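Local atomic coordinates of 3-methylornithine synthase (Methanosarcina barkeri, PDB entry 3T7V), a protein that isomerises L-lysine to (3R)-3-methyl-D-ornithine by radical SAM chemistry, using a [4Fe-4S] cluster and S-adenosylmethionine, in the biosynthesis of pyrrolysine. Residues K72-F77 / L181-S186; T210-D215 / T245-F250; D15-G20 / R48-H53. All blocks are in the same frame, centred on the assembly; numbering follows the deposited sequence.

Overall arrangement
Contacts 1 and 2 lie on the same side of the chain's centre and touch: S76 packs on T245, P246 and L247, and L181 on V212. Both are built from loops of the radical SAM core. Contact 1 is partly buried and mixes metal, sulfur and charged chemistry around the iron-sulfur cluster and S-adenosylmethionine. Contact 2 is a smaller surface meeting of two loops, with a phenylalanine against backbone. Contact 3 joins helices 13-18 and 37-55, its centre about 37 Å from that of contact 1 and away from the annotated sites; it combines aliphatic packing and a methyl over a histidine face, beside a lysine-aspartate salt bridge.

Contact 1. Residues K72-F77 / L181-S186; sequences KNQCSF and LRVGQS. With SAM (S-adenosylmethionine), chain C; SF4 (iron/sulfur cluster), chain B.
The cluster-binding loop of the radical SAM fold, whose three-cysteine motif supplies C71, C75 and C78, here meets the 181-186 loop that follows helix 175-181. C75 SG binds one iron, FE4, at 2.3 Å, and the same sulfur accepts a nearly straight hydrogen bond from Q185 NE2 at 3.3 Å (N-H...S angle 167°), the sulfur lying in the plane of the Q185 amide. That donor would probably draw some electron density from the cysteine thiolate. The amide also lies stacked on that of N73, the two planes 15° apart. Its other end is fixed as well: R182 NH1 donates to a lone pair of Q185 OE1 at 2.9 Å, so the amide links the guanidinium to the cluster ligand. R182 runs extended from CG to NE and reaches S-adenosylmethionine, where NH2 bonds the carboxylate O at 2.7 Å; that oxygen and the amino N both ligate FE1. E171 forms a salt bridge with the same NH2 and would probably offset the nearby like charge of R190. The F77 ring packs edge-on to the adenine side of the cofactor, with SAM C8 in its plane, while its CE2 meets L181 CB at 3.8 Å. A backbone bond ties the loops directly, S76 N donating to L181 O at 2.9 Å. Separately, the S76 hydroxyl is bonded to K180 O in the last turn of helix 175-181. At the outer end one water bridges the loops, accepting from Q74 N and Q185 NE2.

Contact 2. Residues T210-D215 / T245-F250; sequences TGVGND and TPLEGF
F250 presses the outer end of its ring against the backbone of G211, V212 and G213, joining the loop after strand 203-210 to the one after strand 233-238. CE2 meets G211 O at 3.4 Å, with the oxygen at the ring edge and in its plane, and CZ lies 3.7 Å from G213 N. CG stands anti to the backbone N (chi1 -174°), which starts the side chain on its way to the facing loop. Beside the ring, L247 CD1 makes a looser apolar contact with V212 CG2 at 4.3 Å; both leucine and valine also pack on L181 of helix 175-181 and on F239. One shell further out, N214 braces the glycine-rich loop from inside. Its OD1 accepts from V212 N at 3.1 Å, nearly along the C=O axis, and its ND2 donates to T210 OG1 almost dead straight (178°). D252 accepts a bond from G213 N, while a type I turn from L247 to F250, closed by F250 N to L247 O at 2.9 Å, fixes the backbone from which the ring springs. An alanine at F250 would probably leave G211 O and the peptide at G213 without their aromatic neighbour and open a gap between the loops. Across this junction the chemistry is dispersion plus an edge-on C-H approach to a carbonyl oxygen, consistent with a modest surface contact whose polar bonds are made within each loop or to its surroundings.

Contact 3. Residues D15-G20 / R48-H53; sequences DKVIEG and RKVRDH
D15 and K49 form the salt bridge of this contact, with K49 NZ at 3.2 Å from D15 OD1 in a weak hydrogen bond. The lysine starts with CG anti to the backbone N and bends at its third torsion (chi3 -70°), which places CE on the way back to the carboxylate. D15 itself begins pointing away from the other helix, yet its carboxylate end returns toward it. A second ion pair lies within helix 37-55: R51 grips D52 side-on, NE at 2.9 Å and NH2 at 3.1 Å both reaching the single oxygen OD1 from the same face of the carboxylate. R51 NH1 donates to the carbonyls of L290, in helix 278-291, and A294, just after it. The contact is thus the packing of N-terminal helix 13-18 on helix 37-55, the helix that leads into barrel strand 58-68, and the shorter helix ends in a Schellman motif at G20, whose positive phi suits glycine. I18 carries the middle of the packing. Its CG2 lies 3.5 Å from the centroid of the H53 ring and only 9° off the ring normal, a CH-pi contact over the face, while CD1 meets H53 CB at 3.7 Å. V17 CG1 packs against V50 CG2 at 3.9 Å, the two valines crossing at about a right angle, and both rest on P270 and on L267 of helix 258-268.

Contact 1. Residues K72-F77 / L181-S186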
# COMPACT_ATOMS: atom_id res chain seq x y z
N LYS A 72 7.47 -15.81 9.28
CA LYS A 72 8.40 -16.11 10.37
C LYS A 72 8.64 -14.90 11.32
O LYS A 72 9.33 -15.03 12.32
CB LYS A 72 9.72 -16.65 9.77
CG LYS A 72 10.53 -15.64 8.96
CD LYS A 72 11.51 -16.49 8.04
CE LYS A 72 12.37 -15.53 7.20
NZ LYS A 72 13.39 -14.95 8.08
N ASN A 73 8.16 -13.74 10.94
CA ASN A 73 8.40 -12.49 11.73
C ASN A 73 7.31 -12.31 12.81
O ASN A 73 6.28 -13.02 12.82
CB ASN A 73 8.42 -11.25 10.82
CG ASN A 73 9.73 -11.04 10.11
OD1 ASN A 73 9.78 -10.13 9.18
ND2 ASN A 73 10.77 -11.70 10.55
N GLN A 74 7.56 -11.36 13.69
CA GLN A 74 6.73 -11.21 14.91
C GLN A 74 6.25 -9.79 15.07
O GLN A 74 6.26 -9.18 16.16
CB GLN A 74 7.36 -11.83 16.19
CG GLN A 74 8.64 -11.23 16.48
CD GLN A 74 9.25 -11.90 17.74
OE1 GLN A 74 8.63 -11.92 18.83
NE2 GLN A 74 10.32 -12.60 17.52
N CYS A 75 5.83 -9.17 13.97
CA CYS A 75 5.28 -7.82 14.07
C CYS A 75 4.13 -7.74 15.06
O CYS A 75 3.20 -8.52 15.04
CB CYS A 75 4.85 -7.33 12.71
SG CYS A 75 6.15 -7.27 11.47
N SER A 76 4.19 -6.69 15.89
CA SER A 76 3.20 -6.63 17.01
C SER A 76 1.78 -6.27 16.55
O SER A 76 0.82 -6.49 17.25
CB SER A 76 3.70 -5.70 18.08
OG SER A 76 3.86 -4.46 17.52
N PHE A 77 1.70 -5.68 15.37
CA PHE A 77 0.45 -5.14 14.82
C PHE A 77 -0.28 -6.15 13.88
O PHE A 77 -1.45 -5.91 13.52
CB PHE A 77 0.71 -3.82 14.02
CG PHE A 77 1.76 -3.95 12.98
CD1 PHE A 77 1.44 -4.37 11.67
CD2 PHE A 77 3.10 -3.67 13.30
CE1 PHE A 77 2.47 -4.52 10.74
CE2 PHE A 77 4.10 -3.70 12.34
CZ PHE A 77 3.79 -4.19 11.05
N LEU A 181 7.08 -2.10 16.84
CA LEU A 181 6.18 -2.57 15.77
C LEU A 181 6.81 -3.71 14.98
O LEU A 181 6.33 -4.85 15.05
CB LEU A 181 5.81 -1.40 14.82
CG LEU A 181 5.02 -0.26 15.49
CD1 LEU A 181 4.74 0.86 14.47
CD2 LEU A 181 3.78 -0.78 16.23
N ARG A 182 7.87 -3.42 14.25
CA ARG A 182 8.59 -4.45 13.46
C ARG A 182 9.63 -5.09 14.35
O ARG A 182 10.86 -4.90 14.16
CB ARG A 182 9.17 -3.88 12.16
CG ARG A 182 8.00 -3.74 11.14
CD ARG A 182 8.54 -3.49 9.72
NE ARG A 182 7.45 -3.60 8.74
CZ ARG A 182 6.97 -4.77 8.31
NH1 ARG A 182 7.62 -5.90 8.52
NH2 ARG A 182 5.93 -4.81 7.51
N VAL A 183 9.14 -5.88 15.29
CA VAL A 183 10.00 -6.44 16.37
C VAL A 183 11.10 -7.30 15.77
O VAL A 183 10.86 -8.23 14.99
CB VAL A 183 9.12 -7.28 17.33
CG1 VAL A 183 10.04 -7.89 18.37
CG2 VAL A 183 8.10 -6.36 17.96
N GLY A 184 12.33 -6.97 16.17
CA GLY A 184 13.48 -7.81 15.78
C GLY A 184 14.01 -7.54 14.37
O GLY A 184 14.96 -8.22 13.90
N GLN A 185 13.39 -6.58 13.66
CA GLN A 185 13.81 -6.30 12.30
C GLN A 185 14.70 -5.06 12.27
O GLN A 185 14.44 -4.12 13.04
CB GLN A 185 12.55 -6.04 11.43
CG GLN A 185 11.82 -7.37 11.30
CD GLN A 185 10.40 -7.11 10.88
OE1 GLN A 185 10.17 -6.43 9.88
NE2 GLN A 185 9.44 -7.59 11.70
N SER A 186 15.73 -5.08 11.42
CA SER A 186 16.60 -3.92 11.24
C SER A 186 15.76 -2.75 10.68
O SER A 186 14.97 -2.91 9.73
CB SER A 186 17.64 -4.40 10.10
OG SER A 186 18.43 -3.33 9.83
N SAM C . 5.28 -9.53 5.02
CA SAM C . 5.68 -8.50 4.17
C SAM C . 6.00 -7.23 4.85
O SAM C . 5.81 -7.11 6.08
OXT SAM C . 6.58 -6.33 4.15
CB SAM C . 4.64 -7.96 3.48
CG SAM C . 3.32 -7.71 4.09
SD SAM C . 2.76 -5.97 3.88
CE SAM C . 1.33 -6.19 2.86
C5' SAM C . 2.01 -5.66 5.46
C4' SAM C . 1.98 -4.36 5.78
O4' SAM C . 0.42 -4.49 5.87
C3' SAM C . 2.64 -3.96 6.86
O3' SAM C . 3.64 -3.29 6.08
C2' SAM C . 1.56 -2.93 7.21
O2' SAM C . 1.84 -1.59 6.69
C1' SAM C . 0.17 -3.41 6.78
N9 SAM C . -0.54 -4.05 7.95
C8 SAM C . -0.29 -5.23 8.59
N7 SAM C . -1.14 -5.36 9.60
C5 SAM C . -1.96 -4.26 9.61
C6 SAM C . -2.97 -3.83 10.47
N6 SAM C . -3.36 -4.53 11.54
N1 SAM C . -3.63 -2.70 10.18
C2 SAM C . -3.27 -1.92 9.11
N3 SAM C . -2.22 -2.25 8.32
C4 SAM C . -1.59 -3.44 8.57
FE1 SF4 B . 4.68 -8.75 6.97
FE2 SF4 B . 4.92 -10.95 8.68
FE3 SF4 B . 2.80 -9.35 9.00
FE4 SF4 B . 5.20 -8.49 9.72
S1 SF4 B . 4.12 -10.26 10.64
S2 SF4 B . 3.67 -7.33 8.50
S3 SF4 B . 6.57 -9.40 8.19
S4 SF4 B . 3.20 -10.62 7.21
O HOH W 1 10.19 -10.16 13.54

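Contact 2. Residues T210-D215 / T245-F250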
# COMPACT_ATOMS: atom_id res chain seq x y z
N THR A 210 -0.78 4.71 10.62
CA THR A 210 -1.30 5.71 11.54
C THR A 210 -2.26 5.06 12.46
O THR A 210 -2.75 4.00 12.17
CB THR A 210 -1.89 6.95 10.81
OG1 THR A 210 -2.10 7.97 11.81
CG2 THR A 210 -3.19 6.69 10.13
N GLY A 211 -2.52 5.69 13.61
CA GLY A 211 -3.41 5.09 14.59
C GLY A 211 -2.74 4.08 15.46
O GLY A 211 -3.40 3.23 16.05
N VAL A 212 -1.39 4.14 15.51
CA VAL A 212 -0.63 3.07 16.16
C VAL A 212 0.24 3.70 17.25
O VAL A 212 1.26 3.13 17.64
CB VAL A 212 0.18 2.26 15.06
CG1 VAL A 212 1.36 3.13 14.56
CG2 VAL A 212 0.44 0.78 15.47
N GLY A 213 -0.14 4.89 17.71
CA GLY A 213 0.54 5.57 18.83
C GLY A 213 1.47 6.65 18.31
O GLY A 213 2.25 7.23 19.10
N ASN A 214 1.46 6.88 16.99
CA ASN A 214 2.18 8.03 16.42
C ASN A 214 1.44 9.32 16.69
O ASN A 214 0.25 9.47 16.40
CB ASN A 214 2.30 7.83 14.89
CG ASN A 214 0.96 7.59 14.21
OD1 ASN A 214 0.21 6.66 14.61
ND2 ASN A 214 0.61 8.40 13.19
N ASP A 215 2.12 10.26 17.29
CA ASP A 215 1.56 11.62 17.42
C ASP A 215 1.92 12.49 16.24
O ASP A 215 2.55 12.01 15.27
CB ASP A 215 2.00 12.24 18.81
CG ASP A 215 3.53 12.59 18.91
OD1 ASP A 215 4.40 12.18 18.06
OD2 ASP A 215 3.94 13.33 19.90
N THR A 245 -3.02 -10.61 18.66
CA THR A 245 -1.70 -9.95 18.59
C THR A 245 -1.43 -9.14 19.86
O THR A 245 -2.39 -8.82 20.60
CB THR A 245 -1.67 -8.94 17.41
OG1 THR A 245 -2.62 -7.89 17.64
CG2 THR A 245 -1.96 -9.74 16.08
N PRO A 246 -0.19 -8.68 20.02
CA PRO A 246 0.14 -7.89 21.23
C PRO A 246 -0.63 -6.60 21.27
O PRO A 246 -0.87 -6.07 22.34
CB PRO A 246 1.67 -7.62 21.05
CG PRO A 246 2.14 -8.87 20.33
CD PRO A 246 1.04 -9.15 19.34
N LEU A 247 -1.07 -6.10 20.11
CA LEU A 247 -1.82 -4.84 20.05
C LEU A 247 -3.34 -4.99 19.95
O LEU A 247 -4.04 -4.03 19.60
CB LEU A 247 -1.30 -3.97 18.90
CG LEU A 247 0.13 -3.46 19.16
CD1 LEU A 247 0.66 -2.69 17.96
CD2 LEU A 247 0.12 -2.52 20.41
N GLU A 248 -3.84 -6.20 20.18
CA GLU A 248 -5.25 -6.44 20.11
C GLU A 248 -6.11 -5.42 20.88
O GLU A 248 -7.16 -4.95 20.38
CB GLU A 248 -5.60 -7.90 20.53
CG GLU A 248 -7.12 -8.17 20.63
CD GLU A 248 -7.47 -9.65 21.02
OE1 GLU A 248 -6.59 -10.52 21.11
OE2 GLU A 248 -8.67 -9.94 21.24
N GLY A 249 -5.68 -5.01 22.05
CA GLY A 249 -6.56 -4.00 22.73
C GLY A 249 -6.33 -2.55 22.43
O GLY A 249 -6.92 -1.67 23.08
N PHE A 250 -5.45 -2.26 21.48
CA PHE A 250 -4.96 -0.88 21.37
C PHE A 250 -6.01 0.08 20.91
O PHE A 250 -6.76 -0.19 20.00
CB PHE A 250 -3.72 -0.87 20.49
CG PHE A 250 -3.05 0.43 20.42
CD1 PHE A 250 -2.24 0.83 21.46
CD2 PHE A 250 -3.29 1.31 19.35
CE1 PHE A 250 -1.62 2.08 21.42
CE2 PHE A 250 -2.65 2.53 19.29
CZ PHE A 250 -1.85 2.91 20.32

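Contact 3. Residues D15-G20 / R48-H53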
# COMPACT_ATOMS: atom_id res chain seq x y z
N ASP A 15 -2.92 25.26 -5.62
CA ASP A 15 -2.21 26.07 -6.66
C ASP A 15 -0.73 26.27 -6.36
O ASP A 15 0.12 26.18 -7.24
CB ASP A 15 -2.84 27.45 -6.79
CG ASP A 15 -4.34 27.40 -7.16
OD1 ASP A 15 -4.79 26.40 -7.78
OD2 ASP A 15 -5.06 28.37 -6.84
N LYS A 16 -0.47 26.65 -5.08
CA LYS A 16 0.88 26.84 -4.62
C LYS A 16 1.69 25.53 -4.84
O LYS A 16 2.79 25.53 -5.38
CB LYS A 16 0.89 27.31 -3.11
CG LYS A 16 0.27 28.69 -2.83
CD LYS A 16 -0.00 28.92 -1.33
CE LYS A 16 1.28 28.97 -0.49
NZ LYS A 16 1.03 29.39 0.94
N VAL A 17 1.13 24.39 -4.43
CA VAL A 17 1.83 23.13 -4.63
C VAL A 17 2.08 22.75 -6.08
O VAL A 17 3.17 22.26 -6.45
CB VAL A 17 1.05 22.02 -3.86
CG1 VAL A 17 1.56 20.63 -4.22
CG2 VAL A 17 1.22 22.31 -2.37
N ILE A 18 1.07 22.98 -6.91
CA ILE A 18 1.19 22.76 -8.36
C ILE A 18 2.38 23.54 -8.91
O ILE A 18 3.16 23.02 -9.73
CB ILE A 18 -0.16 23.05 -9.11
CG1 ILE A 18 -1.17 21.95 -8.75
CG2 ILE A 18 0.04 23.14 -10.64
CD1 ILE A 18 -2.60 22.39 -9.03
N GLU A 19 2.56 24.76 -8.41
CA GLU A 19 3.66 25.64 -8.85
C GLU A 19 5.04 25.34 -8.28
O GLU A 19 6.02 25.98 -8.72
CB GLU A 19 3.29 27.08 -8.56
CG GLU A 19 2.08 27.56 -9.33
CD GLU A 19 2.40 27.83 -10.79
OE1 GLU A 19 2.74 26.86 -11.51
OE2 GLU A 19 2.30 29.00 -11.21
N GLY A 20 5.12 24.43 -7.29
CA GLY A 20 6.39 23.94 -6.73
C GLY A 20 6.57 24.22 -5.26
O GLY A 20 7.63 23.93 -4.71
N ARG A 48 -7.30 17.29 -3.88
CA ARG A 48 -7.91 16.89 -5.16
C ARG A 48 -7.48 17.84 -6.30
O ARG A 48 -7.30 17.39 -7.42
CB ARG A 48 -9.43 16.91 -5.03
CG ARG A 48 -10.03 15.84 -4.14
CD ARG A 48 -11.55 15.69 -4.36
NE ARG A 48 -12.28 16.95 -4.03
CZ ARG A 48 -12.75 17.26 -2.84
NH1 ARG A 48 -12.53 16.47 -1.78
NH2 ARG A 48 -13.42 18.42 -2.70
N LYS A 49 -7.31 19.15 -6.03
CA LYS A 49 -6.82 20.03 -7.09
C LYS A 49 -5.47 19.59 -7.64
O LYS A 49 -5.21 19.55 -8.84
CB LYS A 49 -6.69 21.46 -6.55
CG LYS A 49 -6.42 22.50 -7.65
CD LYS A 49 -6.25 23.94 -7.14
CE LYS A 49 -7.56 24.51 -6.62
NZ LYS A 49 -7.33 25.79 -5.87
N VAL A 50 -4.58 19.19 -6.73
CA VAL A 50 -3.23 18.77 -7.10
C VAL A 50 -3.34 17.46 -7.86
O VAL A 50 -2.77 17.32 -8.94
CB VAL A 50 -2.32 18.60 -5.82
CG1 VAL A 50 -0.94 18.11 -6.23
CG2 VAL A 50 -2.19 19.97 -5.16
N ARG A 51 -4.09 16.51 -7.30
CA ARG A 51 -4.22 15.20 -7.98
C ARG A 51 -4.87 15.34 -9.38
O ARG A 51 -4.41 14.72 -10.33
CB ARG A 51 -5.12 14.33 -7.17
CG ARG A 51 -5.13 12.85 -7.52
CD ARG A 51 -6.32 12.43 -8.29
NE ARG A 51 -7.60 13.11 -8.09
CZ ARG A 51 -8.51 12.80 -7.18
NH1 ARG A 51 -8.34 11.77 -6.37
NH2 ARG A 51 -9.65 13.48 -7.09
N ASP A 52 -5.85 16.23 -9.49
CA ASP A 52 -6.55 16.38 -10.78
C ASP A 52 -5.62 17.03 -11.80
O ASP A 52 -5.68 16.74 -12.98
CB ASP A 52 -7.82 17.24 -10.60
CG ASP A 52 -8.95 16.55 -9.79
OD1 ASP A 52 -8.91 15.33 -9.48
OD2 ASP A 52 -9.93 17.28 -9.44
N HIS A 53 -4.74 17.91 -11.34
CA HIS A 53 -3.80 18.57 -12.23
C HIS A 53 -2.92 17.57 -12.91
O HIS A 53 -2.71 17.66 -14.12
CB HIS A 53 -2.98 19.58 -11.47
CG HIS A 53 -2.00 20.32 -12.36
ND1 HIS A 53 -2.37 21.41 -13.12
CD2 HIS A 53 -0.68 20.10 -12.62
CE1 HIS A 53 -1.30 21.85 -13.80
NE2 HIS A 53 -0.27 21.07 -13.51